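Local coordinates for protein chitooligosaccharide oxidase (Gibberella zeae, PDB 6Y0R) that oxidises the C1 hydroxyl of chitooligosaccharides to the lactone with bound FAD, passing the electrons to molecular oxygen to give hydrogen peroxide, at residues Phe236-Asn241 with Val303-Thr308; Ala228-Ile233 with Ala281-Glu286; Asn338-Ser343 with Ala415-Asp420; Val271-Tyr276 with His370-Gln375; Ala395-Asp400 with Gly463-Lys468. One frame throughout, in Å; residues are numbered along the deposited sequence.

Interaction 1 (Phe236-Asn241 with Val303-Thr308)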
# COMPACT_ATOMS: atom_id res chain seq x y z
N PHE A 236 -6.54 -18.11 9.19
CA PHE A 236 -7.03 -19.36 8.61
C PHE A 236 -6.54 -19.50 7.18
O PHE A 236 -6.15 -18.53 6.54
CB PHE A 236 -8.55 -19.47 8.68
CG PHE A 236 -9.33 -18.43 7.91
CD1 PHE A 236 -9.68 -17.22 8.50
CD2 PHE A 236 -9.68 -18.66 6.59
CE1 PHE A 236 -10.39 -16.27 7.78
CE2 PHE A 236 -10.39 -17.70 5.87
CZ PHE A 236 -10.74 -16.51 6.47
N ASP A 237 -6.55 -20.74 6.73
CA ASP A 237 -6.14 -21.14 5.38
C ASP A 237 -7.04 -22.26 4.90
O ASP A 237 -7.46 -23.10 5.73
CB ASP A 237 -4.66 -21.53 5.37
CG ASP A 237 -3.74 -20.36 5.70
OD1 ASP A 237 -3.45 -19.54 4.76
OD2 ASP A 237 -3.41 -20.20 6.90
N ILE A 238 -7.30 -22.27 3.61
CA ILE A 238 -8.04 -23.36 2.93
C ILE A 238 -7.22 -23.78 1.72
O ILE A 238 -7.09 -22.99 0.76
CB ILE A 238 -9.46 -22.98 2.52
CG1 ILE A 238 -10.22 -22.27 3.64
CG2 ILE A 238 -10.19 -24.23 2.10
CD1 ILE A 238 -11.59 -21.81 3.26
N GLY A 239 -6.69 -25.00 1.78
CA GLY A 239 -5.95 -25.61 0.67
C GLY A 239 -6.94 -26.11 -0.34
O GLY A 239 -7.97 -26.65 0.05
N LEU A 240 -6.65 -25.89 -1.61
CA LEU A 240 -7.57 -26.23 -2.71
C LEU A 240 -6.83 -27.09 -3.73
O LEU A 240 -5.62 -26.91 -3.88
CB LEU A 240 -8.14 -24.97 -3.36
CG LEU A 240 -9.05 -24.11 -2.49
CD1 LEU A 240 -9.43 -22.83 -3.22
CD2 LEU A 240 -10.30 -24.88 -2.09
N ASN A 241 -7.58 -27.93 -4.43
CA ASN A 241 -7.07 -28.76 -5.54
C ASN A 241 -7.98 -28.48 -6.73
O ASN A 241 -8.82 -29.33 -7.09
CB ASN A 241 -7.02 -30.22 -5.09
CG ASN A 241 -6.42 -31.13 -6.13
OD1 ASN A 241 -5.60 -30.73 -6.94
ND2 ASN A 241 -6.88 -32.38 -6.13
N VAL A 303 -12.70 -29.78 1.05
CA VAL A 303 -11.64 -28.90 1.61
C VAL A 303 -11.71 -28.97 3.14
O VAL A 303 -12.85 -29.08 3.69
CB VAL A 303 -11.79 -27.46 1.08
CG1 VAL A 303 -11.79 -27.43 -0.43
CG2 VAL A 303 -13.04 -26.77 1.63
N GLN A 304 -10.57 -28.75 3.78
CA GLN A 304 -10.41 -28.58 5.25
C GLN A 304 -9.90 -27.15 5.52
O GLN A 304 -8.99 -26.68 4.80
CB GLN A 304 -9.41 -29.59 5.82
CG GLN A 304 -9.46 -29.75 7.35
CD GLN A 304 -8.13 -29.85 8.10
OE1 GLN A 304 -7.05 -30.11 7.55
NE2 GLN A 304 -8.21 -29.64 9.41
N VAL A 305 -10.50 -26.51 6.50
CA VAL A 305 -10.02 -25.21 7.02
C VAL A 305 -8.97 -25.53 8.08
O VAL A 305 -9.29 -26.30 9.01
CB VAL A 305 -11.19 -24.43 7.62
CG1 VAL A 305 -10.75 -23.15 8.30
CG2 VAL A 305 -12.23 -24.14 6.54
N THR A 306 -7.81 -24.91 7.98
CA THR A 306 -6.83 -24.85 9.09
C THR A 306 -6.96 -23.47 9.72
O THR A 306 -7.17 -22.49 9.00
CB THR A 306 -5.41 -25.17 8.65
OG1 THR A 306 -4.96 -24.17 7.73
CG2 THR A 306 -5.28 -26.55 8.02
N ALA A 307 -6.85 -23.36 11.03
CA ALA A 307 -7.11 -22.09 11.73
C ALA A 307 -6.47 -22.09 13.11
O ALA A 307 -6.42 -23.17 13.81
CB ALA A 307 -8.59 -21.83 11.83
N THR A 308 -6.02 -20.93 13.51
CA THR A 308 -5.37 -20.75 14.82
C THR A 308 -5.82 -19.42 15.39
O THR A 308 -5.70 -18.40 14.70
CB THR A 308 -3.85 -20.82 14.72
OG1 THR A 308 -3.45 -22.06 14.13
CG2 THR A 308 -3.23 -20.67 16.09
O HOH W 1 -4.06 -21.85 8.97
O HOH W 2 -8.49 -28.51 1.98
O HOH W 3 -6.62 -26.57 4.17
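Asp237 and Thr306 form an antiparallel hydrogen-bonded pair where strand 305-310, outermost in the seven-stranded sheet, lies against strand 233-239. Asp237 N gives its hydrogen to Thr306 O and Thr306 N to Asp237 O, both at 2.9 Å. Their side chains share one face of the sheet: Thr306 OG1 sits between its own backbone N and carbonyl carbon (chi1 64°), 3.6 Å from Asp237 CB, and water 1 links this hydroxyl to the carboxylate by donating to Asp237 OD2. The other face is apolar. Phe236 CB meets Ala307 CB at 3.9 Å, while the ring leads away to Leu289 and Leu293 of helix 286-300. Ile238 reaches both valines: CG1 lies 4.0 Å from Val305 CG2, and CG2, anti to the backbone N, lies 3.7 Å from Val303 CB. Leu240 CD2 presses unusually close to Val303 CG1, at 3.4 Å. Toward this end the strands part and water takes over the pairing: water 3 accepts from Gly239 N and donates to Gln304 O, and water 2 accepts from Gln304 N and donates to Gly239 O. The contact thus combines an apolar face turned to the helix with a hydrated end, where waters 2 and 3 bridge the backbones in place of direct bonds.

Interaction 2 (Ala228-Ile233 with Ala281-Glu286)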
# COMPACT_ATOMS: atom_id res chain seq x y z
N ALA A 228 -9.20 -0.99 19.84
CA ALA A 228 -8.67 -1.99 20.79
C ALA A 228 -8.11 -3.17 19.98
O ALA A 228 -8.83 -3.75 19.17
CB ALA A 228 -9.79 -2.41 21.73
N ALA A 229 -6.88 -3.56 20.25
CA ALA A 229 -6.19 -4.70 19.60
C ALA A 229 -6.89 -5.96 20.05
O ALA A 229 -7.01 -6.21 21.26
CB ALA A 229 -4.74 -4.69 19.96
N PRO A 230 -7.40 -6.79 19.11
CA PRO A 230 -8.12 -7.99 19.48
C PRO A 230 -7.31 -8.93 20.38
O PRO A 230 -6.12 -9.20 20.12
CB PRO A 230 -8.41 -8.71 18.16
CG PRO A 230 -8.33 -7.61 17.10
CD PRO A 230 -7.42 -6.54 17.65
N GLU A 231 -7.96 -9.40 21.44
CA GLU A 231 -7.42 -10.48 22.31
C GLU A 231 -7.45 -11.82 21.55
O GLU A 231 -6.58 -12.65 21.73
CB GLU A 231 -8.26 -10.52 23.59
CG GLU A 231 -7.90 -11.65 24.52
CD GLU A 231 -6.51 -11.61 25.15
OE1 GLU A 231 -5.84 -10.55 25.07
OE2 GLU A 231 -6.10 -12.65 25.70
N LYS A 232 -8.49 -12.03 20.75
CA LYS A 232 -8.72 -13.28 20.01
C LYS A 232 -8.98 -12.91 18.55
O LYS A 232 -10.02 -12.29 18.23
CB LYS A 232 -9.88 -14.05 20.61
CG LYS A 232 -9.62 -14.65 22.00
CD LYS A 232 -10.81 -15.31 22.60
CE LYS A 232 -10.56 -15.89 23.98
NZ LYS A 232 -10.40 -14.85 25.03
N ILE A 233 -8.08 -13.37 17.69
CA ILE A 233 -8.20 -13.13 16.23
C ILE A 233 -7.65 -14.39 15.60
O ILE A 233 -6.61 -14.87 16.02
CB ILE A 233 -7.52 -11.82 15.77
CG1 ILE A 233 -7.64 -11.71 14.24
CG2 ILE A 233 -6.07 -11.69 16.20
CD1 ILE A 233 -7.55 -10.31 13.73
N ALA A 281 -8.16 -13.62 7.93
CA ALA A 281 -8.23 -13.44 9.39
C ALA A 281 -9.66 -13.15 9.80
O ALA A 281 -10.39 -12.50 9.08
CB ALA A 281 -7.35 -12.32 9.86
N TYR A 282 -10.01 -13.62 11.00
CA TYR A 282 -11.38 -13.50 11.53
C TYR A 282 -11.29 -12.90 12.95
O TYR A 282 -10.62 -13.48 13.82
CB TYR A 282 -12.03 -14.87 11.56
CG TYR A 282 -13.39 -14.89 12.22
CD1 TYR A 282 -14.51 -14.51 11.51
CD2 TYR A 282 -13.54 -15.33 13.52
CE1 TYR A 282 -15.78 -14.52 12.07
CE2 TYR A 282 -14.81 -15.33 14.10
CZ TYR A 282 -15.92 -14.94 13.38
OH TYR A 282 -17.16 -14.95 13.96
N ILE A 283 -11.94 -11.78 13.18
CA ILE A 283 -11.95 -11.18 14.54
C ILE A 283 -12.92 -12.02 15.38
O ILE A 283 -14.15 -11.93 15.22
CB ILE A 283 -12.30 -9.71 14.52
CG1 ILE A 283 -11.31 -8.92 13.68
CG2 ILE A 283 -12.34 -9.14 15.93
CD1 ILE A 283 -11.85 -7.58 13.31
N GLY A 284 -12.37 -12.86 16.22
CA GLY A 284 -13.13 -13.82 17.02
C GLY A 284 -12.38 -15.14 17.12
O GLY A 284 -11.22 -15.23 16.66
N ASP A 285 -13.01 -16.14 17.74
CA ASP A 285 -12.31 -17.41 18.02
C ASP A 285 -12.50 -18.46 16.93
O ASP A 285 -13.25 -18.27 15.95
CB ASP A 285 -12.71 -17.96 19.39
CG ASP A 285 -14.15 -18.39 19.53
OD1 ASP A 285 -14.79 -18.71 18.53
OD2 ASP A 285 -14.58 -18.49 20.70
N GLU A 286 -11.79 -19.56 17.08
CA GLU A 286 -11.72 -20.58 16.02
C GLU A 286 -13.10 -21.18 15.77
O GLU A 286 -13.50 -21.38 14.59
CB GLU A 286 -10.69 -21.64 16.37
CG GLU A 286 -10.60 -22.68 15.28
CD GLU A 286 -9.42 -23.63 15.39
OE1 GLU A 286 -8.58 -23.44 16.29
OE2 GLU A 286 -9.30 -24.52 14.53
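Lys232 and Ile233 meet Ile283 and Gly284 at one end of two neighbouring inner strands of the seven-stranded antiparallel sheet, where the chain enters strand 233-239 and leaves strand 275-283. The backbones are joined by one weak bond, from Gly284 N to Lys232 O, 3.1 Å long and bent to 129° at the hydrogen. A CA-H...O contact follows, with Ile233 CA 3.4 Å from Tyr282 O. At Gly284, with a positive phi of 142°, the chain turns toward helix 286-300, which Asp285 N-caps through OD1 to Ser288 N. Among the side chains, Ile233 does most of the touching. Its CG1, anti to the backbone N (chi1 177°), rests 3.5 Å from Tyr282 O, and its CD1 meets Ile283 CG1 at 4.0 Å as the two side chains cross at a slant. The same CD1 skirts Ala281 CB, and Val171 touches both isoleucines from a neighbouring loop. Pro230, which also packs on Trp312 of helix 312-320, borders the group: its ring atom CG stands 4.4 Å from Ile283 CG2.

Interaction 3 (Asn338-Ser343 with Ala415-Asp420)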
# COMPACT_ATOMS: atom_id res chain seq x y z
N ASN A 338 13.51 -8.24 -6.52
CA ASN A 338 13.79 -7.88 -7.94
C ASN A 338 12.57 -8.30 -8.76
O ASN A 338 12.41 -9.47 -9.03
CB ASN A 338 15.07 -8.58 -8.42
CG ASN A 338 15.57 -8.08 -9.75
OD1 ASN A 338 14.96 -7.24 -10.40
ND2 ASN A 338 16.68 -8.65 -10.20
N PHE A 339 11.65 -7.38 -9.00
CA PHE A 339 10.29 -7.77 -9.44
C PHE A 339 9.58 -6.70 -10.24
O PHE A 339 10.01 -5.55 -10.35
CB PHE A 339 9.48 -8.14 -8.20
CG PHE A 339 9.14 -6.95 -7.34
CD1 PHE A 339 10.07 -6.42 -6.46
CD2 PHE A 339 7.87 -6.39 -7.38
CE1 PHE A 339 9.76 -5.36 -5.62
CE2 PHE A 339 7.55 -5.34 -6.51
CZ PHE A 339 8.50 -4.81 -5.67
N TYR A 340 8.50 -7.14 -10.86
CA TYR A 340 7.49 -6.30 -11.52
C TYR A 340 6.13 -6.70 -10.95
O TYR A 340 5.91 -7.84 -10.59
CB TYR A 340 7.54 -6.49 -13.03
CG TYR A 340 6.43 -5.80 -13.76
CD1 TYR A 340 6.24 -4.42 -13.67
CD2 TYR A 340 5.49 -6.52 -14.48
CE1 TYR A 340 5.20 -3.79 -14.31
CE2 TYR A 340 4.46 -5.90 -15.15
CZ TYR A 340 4.28 -4.54 -15.04
OH TYR A 340 3.25 -3.95 -15.71
N ALA A 341 5.26 -5.72 -10.77
CA ALA A 341 3.92 -5.94 -10.21
C ALA A 341 2.92 -5.07 -10.92
O ALA A 341 3.26 -4.07 -11.58
CB ALA A 341 3.93 -5.64 -8.73
N SER A 342 1.66 -5.44 -10.76
CA SER A 342 0.53 -4.62 -11.22
C SER A 342 -0.64 -4.94 -10.30
O SER A 342 -0.45 -5.70 -9.35
CB SER A 342 0.18 -4.94 -12.66
OG SER A 342 -0.77 -4.07 -13.19
N SER A 343 -1.77 -4.32 -10.55
CA SER A 343 -2.95 -4.49 -9.69
C SER A 343 -4.20 -4.27 -10.51
O SER A 343 -4.15 -3.71 -11.65
CB SER A 343 -2.92 -3.59 -8.46
OG SER A 343 -2.95 -2.20 -8.80
N ALA A 415 19.70 -11.61 -11.12
CA ALA A 415 19.15 -11.72 -12.48
C ALA A 415 18.68 -10.35 -12.94
O ALA A 415 18.43 -9.48 -12.08
CB ALA A 415 18.04 -12.75 -12.52
N GLN A 416 18.61 -10.14 -14.26
CA GLN A 416 17.91 -9.00 -14.87
C GLN A 416 16.47 -9.45 -15.15
O GLN A 416 16.24 -10.58 -15.64
CB GLN A 416 18.63 -8.47 -16.11
CG GLN A 416 19.85 -7.63 -15.74
CD GLN A 416 20.57 -7.06 -16.93
OE1 GLN A 416 20.63 -7.67 -18.00
NE2 GLN A 416 21.13 -5.87 -16.76
N TYR A 417 15.51 -8.61 -14.80
CA TYR A 417 14.08 -8.87 -15.06
C TYR A 417 13.83 -8.92 -16.57
O TYR A 417 14.11 -7.99 -17.30
CB TYR A 417 13.21 -7.83 -14.35
CG TYR A 417 11.76 -8.22 -14.45
CD1 TYR A 417 11.24 -9.14 -13.57
CD2 TYR A 417 10.95 -7.74 -15.47
CE1 TYR A 417 9.94 -9.60 -13.70
CE2 TYR A 417 9.63 -8.15 -15.58
CZ TYR A 417 9.12 -9.08 -14.68
OH TYR A 417 7.82 -9.48 -14.84
N PRO A 418 13.28 -10.02 -17.13
CA PRO A 418 13.11 -10.09 -18.59
C PRO A 418 11.84 -9.39 -19.08
O PRO A 418 10.85 -9.41 -18.38
CB PRO A 418 13.02 -11.60 -18.82
CG PRO A 418 12.36 -12.13 -17.56
CD PRO A 418 12.83 -11.24 -16.43
N SER A 419 11.86 -8.80 -20.27
CA SER A 419 10.74 -7.95 -20.77
C SER A 419 9.50 -8.80 -21.07
O SER A 419 8.38 -8.23 -21.00
CB SER A 419 11.16 -7.08 -21.94
OG SER A 419 11.91 -7.82 -22.88
N ASP A 420 9.62 -10.11 -21.32
CA ASP A 420 8.42 -10.97 -21.51
C ASP A 420 7.61 -11.04 -20.20
O ASP A 420 6.42 -11.30 -20.30
CB ASP A 420 8.70 -12.38 -22.06
CG ASP A 420 9.58 -13.28 -21.21
OD1 ASP A 420 10.03 -12.85 -20.14
OD2 ASP A 420 9.87 -14.40 -21.67
O HOH W 4 16.09 -6.65 -12.78
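Asn338 and Tyr340, on strand 338-346 at one edge of the seven-stranded antiparallel sheet, face the loop that leads from neighbouring strand 403-411 into helix 420-433. Polar contacts gather at Asn338. Its CG is anti to the backbone N (chi1 -169°), and the amide behind it reaches the loop: ND2 donates to Ala415 O at 2.7 Å in a weak bond, bent to 123° at the hydrogen, and also bonds to Ala412 O. Water 4 occupies the carbonyl side, donating to Asn338 OD1 and accepting from Tyr417 N at 2.9 Å. Both ends of the amide are therefore tied to the loop, which should restrain its rotation. Aromatic packing carries the other half. Tyr340 CB lies over one face of the Tyr417 ring, and Pro418 CD also covers a face of that ring. Phe422 of the following helix meets both tyrosines, edge-to-face with Tyr340. Their hydroxyls bond to separate acids, Tyr340 OH to Asp449 OD1 and Tyr417 OH to Asp409 OD2. Phe339 points away from the loop, stacking on Tyr408, and its side chain comes to about 6 Å from the FAD. At the tyrosine pair, Tyr417 CZ is 3.5 Å from Tyr340 CB, and Tyr417 OH lies near the plane of the Tyr340 ring, at its edge and 3.8 Å from CD2.

Interaction 4 (Val271-Tyr276 with His370-Gln375)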
# COMPACT_ATOMS: atom_id res chain seq x y z
N VAL A 271 -3.02 -17.38 -5.96
CA VAL A 271 -2.97 -18.22 -7.18
C VAL A 271 -1.53 -18.20 -7.66
O VAL A 271 -0.95 -17.11 -7.71
CB VAL A 271 -3.93 -17.75 -8.27
CG1 VAL A 271 -3.95 -18.75 -9.41
CG2 VAL A 271 -5.37 -17.49 -7.75
N SER A 272 -0.97 -19.34 -8.01
CA SER A 272 0.34 -19.43 -8.69
C SER A 272 0.32 -20.71 -9.52
O SER A 272 -0.74 -21.33 -9.61
CB SER A 272 1.44 -19.47 -7.71
OG SER A 272 1.44 -20.71 -7.00
N LYS A 273 1.44 -21.05 -10.15
CA LYS A 273 1.52 -22.34 -10.85
C LYS A 273 1.25 -23.50 -9.88
O LYS A 273 0.85 -24.55 -10.40
CB LYS A 273 2.89 -22.48 -11.49
CG LYS A 273 2.99 -21.68 -12.76
CD LYS A 273 4.35 -21.84 -13.40
CE LYS A 273 5.46 -21.18 -12.63
NZ LYS A 273 6.74 -21.31 -13.38
N ASN A 274 1.45 -23.33 -8.58
CA ASN A 274 1.24 -24.37 -7.54
C ASN A 274 -0.26 -24.55 -7.25
O ASN A 274 -0.59 -25.49 -6.51
CB ASN A 274 1.97 -24.05 -6.23
CG ASN A 274 3.48 -24.01 -6.36
OD1 ASN A 274 4.13 -23.08 -5.88
ND2 ASN A 274 4.04 -25.00 -7.03
N GLY A 275 -1.14 -23.71 -7.81
CA GLY A 275 -2.60 -23.83 -7.62
C GLY A 275 -3.17 -22.69 -6.78
O GLY A 275 -2.65 -21.56 -6.82
N TYR A 276 -4.25 -22.97 -6.06
CA TYR A 276 -5.15 -21.96 -5.46
C TYR A 276 -5.19 -22.17 -3.94
O TYR A 276 -5.21 -23.35 -3.52
CB TYR A 276 -6.56 -22.09 -6.05
CG TYR A 276 -6.67 -21.82 -7.54
CD1 TYR A 276 -6.27 -22.78 -8.47
CD2 TYR A 276 -7.22 -20.65 -8.02
CE1 TYR A 276 -6.41 -22.55 -9.83
CE2 TYR A 276 -7.32 -20.39 -9.39
CZ TYR A 276 -6.94 -21.36 -10.30
OH TYR A 276 -7.05 -21.16 -11.65
N HIS A 370 8.25 -18.19 -15.53
CA HIS A 370 8.32 -17.10 -14.52
C HIS A 370 7.76 -17.57 -13.18
O HIS A 370 6.77 -18.31 -13.22
CB HIS A 370 7.55 -15.90 -15.01
CG HIS A 370 8.27 -15.17 -16.09
ND1 HIS A 370 8.72 -15.79 -17.24
CD2 HIS A 370 8.58 -13.87 -16.22
CE1 HIS A 370 9.27 -14.90 -18.03
NE2 HIS A 370 9.19 -13.72 -17.43
N SER A 371 8.34 -17.13 -12.06
CA SER A 371 7.79 -17.37 -10.70
C SER A 371 6.78 -16.25 -10.40
O SER A 371 7.15 -15.22 -9.81
CB SER A 371 8.83 -17.55 -9.63
OG SER A 371 9.81 -16.55 -9.71
N TRP A 372 5.63 -16.37 -11.02
CA TRP A 372 4.56 -15.35 -10.88
C TRP A 372 3.60 -15.78 -9.76
O TRP A 372 3.53 -16.95 -9.43
CB TRP A 372 3.84 -15.14 -12.20
CG TRP A 372 3.10 -16.34 -12.69
CD1 TRP A 372 3.57 -17.30 -13.54
CD2 TRP A 372 1.76 -16.73 -12.35
NE1 TRP A 372 2.63 -18.28 -13.71
CE2 TRP A 372 1.50 -17.95 -13.00
CE3 TRP A 372 0.78 -16.21 -11.51
CZ2 TRP A 372 0.29 -18.63 -12.88
CZ3 TRP A 372 -0.43 -16.87 -11.40
CH2 TRP A 372 -0.66 -18.08 -12.05
N TRP A 373 2.89 -14.83 -9.17
CA TRP A 373 1.77 -15.19 -8.26
C TRP A 373 0.78 -14.04 -8.27
O TRP A 373 1.12 -12.93 -8.74
CB TRP A 373 2.19 -15.50 -6.82
CG TRP A 373 3.02 -14.46 -6.15
CD1 TRP A 373 4.38 -14.43 -6.08
CD2 TRP A 373 2.56 -13.32 -5.40
NE1 TRP A 373 4.80 -13.36 -5.36
CE2 TRP A 373 3.70 -12.64 -4.94
CE3 TRP A 373 1.31 -12.75 -5.17
CZ2 TRP A 373 3.64 -11.48 -4.17
CZ3 TRP A 373 1.24 -11.57 -4.45
CH2 TRP A 373 2.40 -10.93 -3.97
N LEU A 374 -0.42 -14.27 -7.76
CA LEU A 374 -1.39 -13.17 -7.64
C LEU A 374 -2.24 -13.42 -6.41
O LEU A 374 -2.25 -14.55 -5.90
CB LEU A 374 -2.22 -13.01 -8.90
CG LEU A 374 -3.12 -14.19 -9.24
CD1 LEU A 374 -4.50 -14.01 -8.61
CD2 LEU A 374 -3.24 -14.33 -10.75
N GLN A 375 -2.83 -12.35 -5.92
CA GLN A 375 -3.82 -12.42 -4.83
C GLN A 375 -5.09 -11.78 -5.34
O GLN A 375 -5.05 -10.79 -6.10
CB GLN A 375 -3.35 -11.74 -3.54
CG GLN A 375 -2.07 -12.26 -2.94
CD GLN A 375 -1.51 -11.20 -2.02
OE1 GLN A 375 -1.58 -10.00 -2.28
NE2 GLN A 375 -0.98 -11.65 -0.90
O HOH W 5 3.82 -19.47 -10.38
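A beta hairpin closed by a type I turn from Ser272 to Gly275 lays its first strand antiparallel to strand 371-378, with Val271 and Leu374 as the hydrogen-bonded pair. Val271 N bonds to Leu374 O and Leu374 N to Val271 O, both at 2.9 Å. Their side chains run side by side and point the same way, Val271 CG2 meeting Leu374 CD1 at 3.7 Å. At the turn, Ser272 OG accepts from Asn274 N in an ST turn, while Ser272 CA lies over the face of the Trp372 six-membered ring, 4.0 Å from its centroid: a CH-pi contact. Lys273 CG comes within 3.5 Å of Trp372 NE1, whose hydrogen bond goes to Gly365 O. Farther along, the lysine chain bends at chi3 (-70°), and NZ binds His370 O at 3.0 Å from above the carbonyl plane and also bonds to Ser368 O. Water 5 accepts from Lys273 N and donates to Trp372 O, joining the strands where direct backbone pairing has ended. Around the contact, Trp372 packs on Val361 of helix 351-367 and on Leu424 and Leu428 of helix 420-433; Trp373 instead stacks on Tyr408 of adjoining strand 403-411.

Interaction 5 (Ala395-Asp400 with Gly463-Lys468)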
# COMPACT_ATOMS: atom_id res chain seq x y z
N ALA A 395 -9.52 11.03 -1.11
CA ALA A 395 -8.84 10.89 -2.43
C ALA A 395 -8.84 9.43 -2.87
O ALA A 395 -8.78 9.17 -4.08
CB ALA A 395 -7.45 11.45 -2.32
N TYR A 396 -8.94 8.45 -1.95
CA TYR A 396 -8.99 7.01 -2.29
C TYR A 396 -10.33 6.71 -2.98
O TYR A 396 -11.43 6.77 -2.35
CB TYR A 396 -8.81 6.14 -1.04
CG TYR A 396 -8.73 4.68 -1.36
CD1 TYR A 396 -9.86 3.90 -1.49
CD2 TYR A 396 -7.49 4.09 -1.57
CE1 TYR A 396 -9.78 2.56 -1.81
CE2 TYR A 396 -7.39 2.75 -1.89
CZ TYR A 396 -8.54 1.99 -2.01
OH TYR A 396 -8.44 0.66 -2.31
N VAL A 397 -10.29 6.41 -4.27
CA VAL A 397 -11.52 6.39 -5.09
C VAL A 397 -12.18 5.01 -5.10
O VAL A 397 -13.39 4.96 -5.37
CB VAL A 397 -11.22 6.91 -6.49
CG1 VAL A 397 -10.56 5.85 -7.36
CG2 VAL A 397 -12.49 7.43 -7.17
N HIS A 398 -11.46 3.91 -4.89
CA HIS A 398 -11.94 2.55 -5.23
C HIS A 398 -12.81 2.00 -4.09
O HIS A 398 -12.49 0.96 -3.49
CB HIS A 398 -10.74 1.65 -5.60
CG HIS A 398 -9.99 2.13 -6.79
ND1 HIS A 398 -10.62 2.43 -8.00
CD2 HIS A 398 -8.66 2.30 -6.99
CE1 HIS A 398 -9.68 2.85 -8.85
NE2 HIS A 398 -8.50 2.77 -8.27
N ARG A 399 -13.89 2.72 -3.80
CA ARG A 399 -14.85 2.35 -2.72
C ARG A 399 -16.01 1.53 -3.28
O ARG A 399 -16.80 0.95 -2.47
CB ARG A 399 -15.39 3.65 -2.13
CG ARG A 399 -14.35 4.57 -1.54
CD ARG A 399 -13.64 4.00 -0.32
NE ARG A 399 -12.83 4.96 0.39
CZ ARG A 399 -12.19 4.73 1.51
NH1 ARG A 399 -11.51 5.70 2.08
NH2 ARG A 399 -12.31 3.54 2.08
N ASP A 400 -16.17 1.55 -4.60
CA ASP A 400 -17.29 0.95 -5.35
C ASP A 400 -16.90 -0.45 -5.85
O ASP A 400 -17.78 -1.24 -6.22
CB ASP A 400 -17.68 1.94 -6.46
CG ASP A 400 -16.58 2.28 -7.49
OD1 ASP A 400 -15.33 2.37 -7.17
OD2 ASP A 400 -16.97 2.50 -8.69
N GLY A 463 -9.17 7.75 -10.55
CA GLY A 463 -10.48 7.76 -11.23
C GLY A 463 -11.12 9.13 -11.22
O GLY A 463 -10.48 10.17 -11.55
N SER A 464 -12.39 9.17 -10.81
CA SER A 464 -13.24 10.37 -10.82
C SER A 464 -12.76 11.43 -9.83
O SER A 464 -13.28 12.56 -9.87
CB SER A 464 -14.67 9.95 -10.58
OG SER A 464 -14.79 9.27 -9.35
N ASN A 465 -11.78 11.13 -8.96
CA ASN A 465 -11.22 12.12 -8.01
C ASN A 465 -10.11 12.95 -8.65
O ASN A 465 -9.63 13.87 -8.02
CB ASN A 465 -10.70 11.42 -6.75
CG ASN A 465 -11.83 11.04 -5.81
OD1 ASN A 465 -12.95 11.56 -5.94
ND2 ASN A 465 -11.56 10.09 -4.92
N VAL A 466 -9.68 12.64 -9.87
CA VAL A 466 -8.52 13.36 -10.46
C VAL A 466 -8.81 14.88 -10.53
O VAL A 466 -7.93 15.68 -10.17
CB VAL A 466 -8.09 12.77 -11.82
CG1 VAL A 466 -7.12 13.69 -12.54
CG2 VAL A 466 -7.46 11.40 -11.68
N ALA A 467 -9.98 15.31 -11.00
CA ALA A 467 -10.26 16.74 -11.20
C ALA A 467 -10.11 17.53 -9.90
O ALA A 467 -9.40 18.56 -9.88
CB ALA A 467 -11.65 16.91 -11.80
N LYS A 468 -10.69 17.03 -8.80
CA LYS A 468 -10.58 17.68 -7.47
C LYS A 468 -9.13 17.62 -6.98
O LYS A 468 -8.63 18.62 -6.45
CB LYS A 468 -11.57 17.07 -6.48
CG LYS A 468 -11.54 17.71 -5.11
CD LYS A 468 -12.70 17.36 -4.22
CE LYS A 468 -12.54 17.93 -2.82
NZ LYS A 468 -13.63 17.44 -1.96
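Asn465 and Ala395 supply the hydrogen bond of this contact, which joins the loop before strand 403-411 to the start of helix 466-476, within the berberine-like region. Asn465 ND2 donates to Ala395 O at 3.0 Å and 160° at the hydrogen. The acceptor lies near the plane of the amide, yet the nitrogen stands above the carbonyl plane of Ala395. ND2 also bonds to Pro391 O, so two loop carbonyls hold one amide group.

Van der Waals packing centres on Val397, whose side chain lies alongside that of Asn465, the two running opposite ways. Its CG2, anti to the backbone N, rests 3.6 Å from Asn465 ND2 and 3.7 Å from Ser464 OG; CG1 also covers a face of the His398 ring. Gly463, where the chain leaves helix 454-462 with positive phi, has its backbone N 4.0 Å from Val397 CG1.

Trp207 of helix 203-212 also touches Asn465, which is buried. One NH2 group thus ties the residues just before helix 466-476 to the loop, and its two bonds should limit rotation of the amide.

In the fold
Interactions 1 to 4 all reach the seven-stranded antiparallel sheet. Interactions 1 and 3 lie at its two outermost strands, their centres about 30 Å apart. Interaction 1 touches interaction 2 where Phe236 CE1 comes 3.5 Å from Ala281 N, and interaction 4 where Leu240 CB lies 3.3 Å from Tyr276 O. Interactions 3 and 4 meet at Pro418 and His370, and their aromatic side chains Phe339 and Trp373 both stack with Tyr408. These two approach the FAD to about 6 and 8 Å, whereas Ala281 of interaction 2 stays about 12 Å away. Interaction 5 touches none of the others, but its Tyr396 side chain is also about 8 Å from the cofactor.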